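Local coordinates for CYCLIN domain-containing protein (Chaetomium thermophilum, PDB 6Z3U) that probably acts as the cyclin H-type regulatory subunit of the CDK-activating kinase complex, in which it partners CDK7 and MAT1, at residues A[209-221]-A[239-251]. Sequence-based numbering, arbitrary orientation.
Sequences RLVAAEQRAREIL and IMLAALSLADRGL
Asp248 OD1 is held by two groups: Arg209 NH2 donates to it over 3.1 Å, and Leu251 N adds a weak N-cap bond. The contact lies in the C-terminal cyclin domain, where helix 207-221 packs on helix 236-247 and on the start of helix 249-261. The axes of 209-221 and 239-247 make 123° between their N-to-C directions. Arg209 grips the carboxylate side-on in a salt bridge. Its NE gives the second bond, fairly straight, to Asp248 OD2 at 2.9 Å. Both oxygens are met on their syn sides, and the guanidinium and carboxylate planes are 38° apart. The arginine chain is extended, with CG anti to the backbone N (chi1 172°), which carries the head across to Asp248. With an alanine at Asp248, the Arg209 guanidinium would probably lose its charge partner and be freer to turn, and helix 249-261 its side-chain cap.

Further along the helices, alanines at the middle of the crossing let these axes approach to 8.2 Å. Ala217 packs on Ala243, Leu244 and Ala247, and Ala213 on Leu244 and Ala247. Ala247 CB rests 3.5 Å from Ala213 O. At the far end Ile220 CD1 reaches Leu246 CB, while Leu221 CD2 covers Ala243 CB and touches Ile239 CG2. Helix 313-330 also packs against Ile239 and Leu246. Leu251 spans both regions: its CD1 sits 3.5 Å from Ala213 CB, and its CD2 lies over one face of the Arg209 guanidinium, 4.0 Å from CZ.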
ATOM      1  N   ARG A 209      -6.002  14.394 -31.153  1.00 80.19           N
ATOM      2  CA  ARG A 209      -5.522  15.413 -30.228  1.00 78.28           C
ATOM      3  C   ARG A 209      -5.385  14.850 -28.820  1.00 74.75           C
ATOM      4  O   ARG A 209      -4.421  15.161 -28.110  1.00 72.83           O
ATOM      5  CB  ARG A 209      -6.476  16.607 -30.239  1.00 79.59           C
ATOM      6  CG  ARG A 209      -6.204  17.655 -29.172  1.00 79.49           C
ATOM      7  CD  ARG A 209      -7.313  18.699 -29.150  1.00 92.59           C
ATOM      8  NE  ARG A 209      -6.986  19.847 -28.308  1.00 96.15           N
ATOM      9  CZ  ARG A 209      -7.859  20.780 -27.940  1.00 88.42           C
ATOM     10  NH1 ARG A 209      -9.125  20.706 -28.334  1.00 86.21           N
ATOM     11  NH2 ARG A 209      -7.468  21.788 -27.173  1.00 81.01           N
ATOM     12  N   LEU A 210      -6.351  14.031 -28.394  1.00 85.46           N
ATOM     13  CA  LEU A 210      -6.302  13.450 -27.056  1.00 72.12           C
ATOM     14  C   LEU A 210      -5.094  12.537 -26.895  1.00 70.45           C
ATOM     15  O   LEU A 210      -4.416  12.566 -25.860  1.00 69.29           O
ATOM     16  CB  LEU A 210      -7.587  12.675 -26.772  1.00 70.94           C
ATOM     17  CG  LEU A 210      -8.691  13.401 -26.002  1.00 74.70           C
ATOM     18  CD1 LEU A 210      -9.878  12.472 -25.783  1.00 77.57           C
ATOM     19  CD2 LEU A 210      -8.177  13.934 -24.674  1.00 68.03           C
ATOM     20  N   VAL A 211      -4.819  11.704 -27.901  1.00 70.82           N
ATOM     21  CA  VAL A 211      -3.684  10.789 -27.818  1.00 74.87           C
ATOM     22  C   VAL A 211      -2.388  11.569 -27.639  1.00 71.23           C
ATOM     23  O   VAL A 211      -1.578  11.268 -26.755  1.00 73.93           O
ATOM     24  CB  VAL A 211      -3.633   9.887 -29.065  1.00 75.18           C
ATOM     25  CG1 VAL A 211      -2.369   9.040 -29.058  1.00 77.27           C
ATOM     26  CG2 VAL A 211      -4.871   9.006 -29.134  1.00 72.11           C
ATOM     27  N   ALA A 212      -2.177  12.593 -28.470  1.00 71.19           N
ATOM     28  CA  ALA A 212      -0.952  13.379 -28.371  1.00 73.62           C
ATOM     29  C   ALA A 212      -0.806  14.010 -26.991  1.00 75.42           C
ATOM     30  O   ALA A 212       0.288  14.014 -26.415  1.00 80.26           O
ATOM     31  CB  ALA A 212      -0.932  14.456 -29.455  1.00 73.92           C
ATOM     32  N   ALA A 213      -1.897  14.547 -26.442  1.00 72.57           N
ATOM     33  CA  ALA A 213      -1.830  15.161 -25.120  1.00 65.73           C
ATOM     34  C   ALA A 213      -1.433  14.139 -24.063  1.00 71.69           C
ATOM     35  O   ALA A 213      -0.568  14.402 -23.219  1.00 68.02           O
ATOM     36  CB  ALA A 213      -3.172  15.803 -24.770  1.00 71.45           C
ATOM     37  N   GLU A 214      -2.056  12.956 -24.096  1.00 72.76           N
ATOM     38  CA  GLU A 214      -1.745  11.927 -23.109  1.00 72.90           C
ATOM     39  C   GLU A 214      -0.303  11.456 -23.235  1.00 75.91           C
ATOM     40  O   GLU A 214       0.394  11.286 -22.227  1.00 65.66           O
ATOM     41  CB  GLU A 214      -2.701  10.744 -23.260  1.00 68.11           C
ATOM     42  CG  GLU A 214      -2.454   9.621 -22.257  1.00 65.91           C
ATOM     43  CD  GLU A 214      -3.478   8.506 -22.356  1.00 68.18           C
ATOM     44  OE1 GLU A 214      -3.262   7.440 -21.739  1.00 65.31           O
ATOM     45  OE2 GLU A 214      -4.499   8.693 -23.050  1.00 71.89           O
ATOM     46  N   GLN A 215       0.159  11.225 -24.466  1.00 72.51           N
ATOM     47  CA  GLN A 215       1.528  10.766 -24.664  1.00 66.83           C
ATOM     48  C   GLN A 215       2.523  11.732 -24.037  1.00 64.37           C
ATOM     49  O   GLN A 215       3.421  11.321 -23.294  1.00 63.32           O
ATOM     50  CB  GLN A 215       1.813  10.603 -26.158  1.00 76.83           C
ATOM     51  CG  GLN A 215       1.050   9.471 -26.824  1.00 87.65           C
ATOM     52  CD  GLN A 215       1.429   9.298 -28.282  1.00107.70           C
ATOM     53  OE1 GLN A 215       0.828   9.905 -29.169  1.00100.23           O
ATOM     54  NE2 GLN A 215       2.434   8.468 -28.537  1.00128.09           N
ATOM     55  N   ARG A 216       2.373  13.027 -24.317  1.00 62.37           N
ATOM     56  CA  ARG A 216       3.321  14.001 -23.788  1.00 61.96           C
ATOM     57  C   ARG A 216       3.175  14.137 -22.280  1.00 66.84           C
ATOM     58  O   ARG A 216       4.168  14.097 -21.543  1.00 73.11           O
ATOM     59  CB  ARG A 216       3.136  15.355 -24.474  1.00 64.66           C
ATOM     60  CG  ARG A 216       4.108  16.427 -23.981  1.00 66.01           C
ATOM     61  CD  ARG A 216       5.549  15.962 -24.130  1.00 63.94           C
ATOM     62  NE  ARG A 216       6.519  16.966 -23.705  1.00 64.01           N
ATOM     63  CZ  ARG A 216       7.819  16.728 -23.570  1.00 71.86           C
ATOM     64  NH1 ARG A 216       8.634  17.697 -23.179  1.00 79.27           N
ATOM     65  NH2 ARG A 216       8.304  15.519 -23.819  1.00 74.35           N
ATOM     66  N   ALA A 217       1.940  14.307 -21.801  1.00 64.92           N
ATOM     67  CA  ALA A 217       1.717  14.460 -20.369  1.00 60.07           C
ATOM     68  C   ALA A 217       2.319  13.306 -19.580  1.00 55.00           C
ATOM     69  O   ALA A 217       2.770  13.499 -18.446  1.00 53.88           O
ATOM     70  CB  ALA A 217       0.219  14.570 -20.079  1.00 59.21           C
ATOM     71  N   ARG A 218       2.336  12.103 -20.158  1.00 55.23           N
ATOM     72  CA  ARG A 218       2.930  10.968 -19.460  1.00 53.70           C
ATOM     73  C   ARG A 218       4.441  11.124 -19.330  1.00 57.48           C
ATOM     74  O   ARG A 218       5.006  10.866 -18.260  1.00 52.26           O
ATOM     75  CB  ARG A 218       2.583   9.669 -20.187  1.00 54.10           C
ATOM     76  CG  ARG A 218       2.926   8.428 -19.387  1.00 53.79           C
ATOM     77  CD  ARG A 218       2.240   7.183 -19.930  1.00 60.61           C
ATOM     78  NE  ARG A 218       2.545   6.964 -21.341  1.00 67.35           N
ATOM     79  CZ  ARG A 218       1.642   6.752 -22.296  1.00 66.71           C
ATOM     80  NH1 ARG A 218       0.345   6.702 -22.015  1.00 62.12           N
ATOM     81  NH2 ARG A 218       2.048   6.571 -23.545  1.00 72.04           N
ATOM     82  N   GLU A 219       5.114  11.548 -20.404  1.00 60.29           N
ATOM     83  CA  GLU A 219       6.552  11.785 -20.324  1.00 57.13           C
ATOM     84  C   GLU A 219       6.875  12.895 -19.330  1.00 57.48           C
ATOM     85  O   GLU A 219       7.888  12.830 -18.625  1.00 59.61           O
ATOM     86  CB  GLU A 219       7.111  12.130 -21.706  1.00 63.84           C
ATOM     87  CG  GLU A 219       7.359  10.928 -22.613  1.00 76.34           C
ATOM     88  CD  GLU A 219       8.309   9.905 -22.001  1.00 76.01           C
ATOM     89  OE1 GLU A 219       9.013  10.246 -21.025  1.00 62.01           O
ATOM     90  OE2 GLU A 219       8.348   8.758 -22.498  1.00 75.78           O
ATOM     91  N   ILE A 220       6.035  13.930 -19.273  1.00 55.32           N
ATOM     92  CA  ILE A 220       6.231  14.990 -18.287  1.00 54.60           C
ATOM     93  C   ILE A 220       6.120  14.424 -16.878  1.00 52.54           C
ATOM     94  O   ILE A 220       6.971  14.674 -16.017  1.00 55.35           O
ATOM     95  CB  ILE A 220       5.224  16.131 -18.520  1.00 55.24           C
ATOM     96  CG1 ILE A 220       5.435  16.740 -19.910  1.00 57.53           C
ATOM     97  CG2 ILE A 220       5.361  17.186 -17.426  1.00 56.33           C
ATOM     98  CD1 ILE A 220       4.490  17.877 -20.248  1.00 58.45           C
ATOM     99  N   LEU A 221       5.062  13.652 -16.621  1.00 51.93           N
ATOM    100  CA  LEU A 221       4.874  13.079 -15.294  1.00 51.47           C
ATOM    101  C   LEU A 221       6.018  12.145 -14.927  1.00 50.23           C
ATOM    102  O   LEU A 221       6.368  12.022 -13.747  1.00 54.03           O
ATOM    103  CB  LEU A 221       3.541  12.333 -15.230  1.00 54.60           C
ATOM    104  CG  LEU A 221       2.267  13.184 -15.269  1.00 49.71           C
ATOM    105  CD1 LEU A 221       1.035  12.291 -15.216  1.00 49.35           C
ATOM    106  CD2 LEU A 221       2.237  14.198 -14.134  1.00 49.04           C
ATOM    107  N   ILE A 239      -1.012  17.800  -9.763  1.00 51.23           N
ATOM    108  CA  ILE A 239       0.157  17.567 -10.607  1.00 49.46           C
ATOM    109  C   ILE A 239      -0.266  16.998 -11.955  1.00 51.40           C
ATOM    110  O   ILE A 239       0.249  17.401 -13.006  1.00 51.89           O
ATOM    111  CB  ILE A 239       1.155  16.636  -9.892  1.00 45.39           C
ATOM    112  CG1 ILE A 239       1.678  17.297  -8.615  1.00 47.23           C
ATOM    113  CG2 ILE A 239       2.305  16.274 -10.820  1.00 51.08           C
ATOM    114  CD1 ILE A 239       2.499  16.374  -7.743  1.00 47.09           C
ATOM    115  N   MET A 240      -1.205  16.049 -11.946  1.00 57.64           N
ATOM    116  CA  MET A 240      -1.653  15.430 -13.190  1.00 54.82           C
ATOM    117  C   MET A 240      -2.233  16.469 -14.143  1.00 51.27           C
ATOM    118  O   MET A 240      -1.894  16.495 -15.331  1.00 49.54           O
ATOM    119  CB  MET A 240      -2.680  14.338 -12.886  1.00 56.70           C
ATOM    120  CG  MET A 240      -3.304  13.710 -14.117  1.00 52.86           C
ATOM    121  SD  MET A 240      -4.778  14.586 -14.662  1.00 40.91           S
ATOM    122  CE  MET A 240      -4.479  14.686 -16.421  1.00 57.09           C
ATOM    123  N   LEU A 241      -3.121  17.329 -13.640  1.00 54.03           N
ATOM    124  CA  LEU A 241      -3.686  18.380 -14.480  1.00 54.94           C
ATOM    125  C   LEU A 241      -2.609  19.338 -14.975  1.00 54.37           C
ATOM    126  O   LEU A 241      -2.701  19.852 -16.096  1.00 54.93           O
ATOM    127  CB  LEU A 241      -4.766  19.143 -13.712  1.00 54.23           C
ATOM    128  CG  LEU A 241      -6.059  18.378 -13.412  1.00 49.90           C
ATOM    129  CD1 LEU A 241      -6.879  19.105 -12.359  1.00 47.17           C
ATOM    130  CD2 LEU A 241      -6.877  18.180 -14.678  1.00 44.99           C
ATOM    131  N   ALA A 242      -1.574  19.576 -14.165  1.00 61.00           N
ATOM    132  CA  ALA A 242      -0.512  20.488 -14.577  1.00 53.27           C
ATOM    133  C   ALA A 242       0.289  19.914 -15.739  1.00 55.08           C
ATOM    134  O   ALA A 242       0.585  20.626 -16.706  1.00 57.88           O
ATOM    135  CB  ALA A 242       0.403  20.793 -13.393  1.00 57.48           C
ATOM    136  N   ALA A 243       0.640  18.629 -15.671  1.00 54.64           N
ATOM    137  CA  ALA A 243       1.357  18.006 -16.779  1.00 57.00           C
ATOM    138  C   ALA A 243       0.511  18.000 -18.044  1.00 58.83           C
ATOM    139  O   ALA A 243       1.029  18.202 -19.148  1.00 61.11           O
ATOM    140  CB  ALA A 243       1.773  16.585 -16.404  1.00 54.02           C
ATOM    141  N   LEU A 244      -0.798  17.771 -17.904  1.00 61.43           N
ATOM    142  CA  LEU A 244      -1.687  17.848 -19.058  1.00 62.85           C
ATOM    143  C   LEU A 244      -1.820  19.283 -19.550  1.00 65.80           C
ATOM    144  O   LEU A 244      -1.887  19.527 -20.761  1.00 61.86           O
ATOM    145  CB  LEU A 244      -3.057  17.267 -18.704  1.00 59.07           C
ATOM    146  CG  LEU A 244      -4.156  17.397 -19.762  1.00 64.78           C
ATOM    147  CD1 LEU A 244      -3.757  16.713 -21.063  1.00 62.97           C
ATOM    148  CD2 LEU A 244      -5.463  16.820 -19.239  1.00 53.58           C
ATOM    149  N   SER A 245      -1.861  20.248 -18.625  1.00 65.25           N
ATOM    150  CA  SER A 245      -1.934  21.649 -19.024  1.00 65.75           C
ATOM    151  C   SER A 245      -0.718  22.057 -19.841  1.00 59.87           C
ATOM    152  O   SER A 245      -0.829  22.884 -20.752  1.00 62.89           O
ATOM    153  CB  SER A 245      -2.064  22.539 -17.788  1.00 66.08           C
ATOM    154  OG  SER A 245      -2.346  23.879 -18.156  1.00 72.85           O
ATOM    155  N   LEU A 246       0.452  21.496 -19.524  1.00 72.81           N
ATOM    156  CA  LEU A 246       1.645  21.775 -20.312  1.00 61.20           C
ATOM    157  C   LEU A 246       1.579  21.102 -21.677  1.00 61.87           C
ATOM    158  O   LEU A 246       2.072  21.656 -22.666  1.00 65.02           O
ATOM    159  CB  LEU A 246       2.887  21.313 -19.552  1.00 58.95           C
ATOM    160  CG  LEU A 246       3.229  22.114 -18.295  1.00 58.28           C
ATOM    161  CD1 LEU A 246       4.096  21.296 -17.355  1.00 58.12           C
ATOM    162  CD2 LEU A 246       3.927  23.411 -18.666  1.00 61.54           C
ATOM    163  N   ALA A 247       0.965  19.919 -21.753  1.00 59.91           N
ATOM    164  CA  ALA A 247       0.857  19.214 -23.025  1.00 65.70           C
ATOM    165  C   ALA A 247      -0.220  19.824 -23.914  1.00 63.62           C
ATOM    166  O   ALA A 247      -0.032  19.942 -25.130  1.00 66.58           O
ATOM    167  CB  ALA A 247       0.567  17.734 -22.778  1.00 69.83           C
ATOM    168  N   ASP A 248      -1.350  20.221 -23.324  1.00 64.62           N
ATOM    169  CA  ASP A 248      -2.452  20.803 -24.096  1.00 67.26           C
ATOM    170  C   ASP A 248      -3.302  21.615 -23.112  1.00 66.09           C
ATOM    171  O   ASP A 248      -4.206  21.076 -22.473  1.00 70.56           O
ATOM    172  CB  ASP A 248      -3.268  19.732 -24.796  1.00 67.12           C
ATOM    173  CG  ASP A 248      -4.234  20.302 -25.819  1.00 74.23           C
ATOM    174  OD1 ASP A 248      -4.807  21.382 -25.568  1.00 82.78           O
ATOM    175  OD2 ASP A 248      -4.417  19.666 -26.879  1.00 68.29           O
ATOM    176  N   ARG A 249      -2.995  22.911 -23.009  1.00 77.04           N
ATOM    177  CA  ARG A 249      -3.694  23.764 -22.052  1.00 77.22           C
ATOM    178  C   ARG A 249      -5.196  23.777 -22.300  1.00 77.78           C
ATOM    179  O   ARG A 249      -5.980  23.906 -21.352  1.00 77.58           O
ATOM    180  CB  ARG A 249      -3.138  25.189 -22.114  1.00 85.37           C
ATOM    181  CG  ARG A 249      -3.629  26.094 -20.989  1.00 88.07           C
ATOM    182  CD  ARG A 249      -3.280  27.555 -21.243  1.00 90.81           C
ATOM    183  NE  ARG A 249      -1.873  27.857 -20.987  1.00 90.09           N
ATOM    184  CZ  ARG A 249      -1.364  28.109 -19.783  1.00 78.87           C
ATOM    185  NH1 ARG A 249      -0.073  28.380 -19.655  1.00 78.11           N
ATOM    186  NH2 ARG A 249      -2.140  28.090 -18.708  1.00 78.50           N
ATOM    187  N   GLY A 250      -5.617  23.651 -23.560  1.00 79.76           N
ATOM    188  CA  GLY A 250      -7.039  23.661 -23.856  1.00 81.81           C
ATOM    189  C   GLY A 250      -7.786  22.531 -23.175  1.00 79.66           C
ATOM    190  O   GLY A 250      -8.863  22.736 -22.611  1.00 80.51           O
ATOM    191  N   LEU A 251      -7.222  21.321 -23.218  1.00 79.19           N
ATOM    192  CA  LEU A 251      -7.878  20.177 -22.593  1.00 74.94           C
ATOM    193  C   LEU A 251      -7.941  20.335 -21.078  1.00 73.23           C
ATOM    194  O   LEU A 251      -8.966  20.027 -20.459  1.00 73.08           O
ATOM    195  CB  LEU A 251      -7.144  18.889 -22.963  1.00 72.59           C
ATOM    196  CG  LEU A 251      -7.165  18.487 -24.439  1.00 74.08           C
ATOM    197  CD1 LEU A 251      -6.334  17.233 -24.653  1.00 78.12           C
ATOM    198  CD2 LEU A 251      -8.587  18.277 -24.930  1.00 76.09           C
TER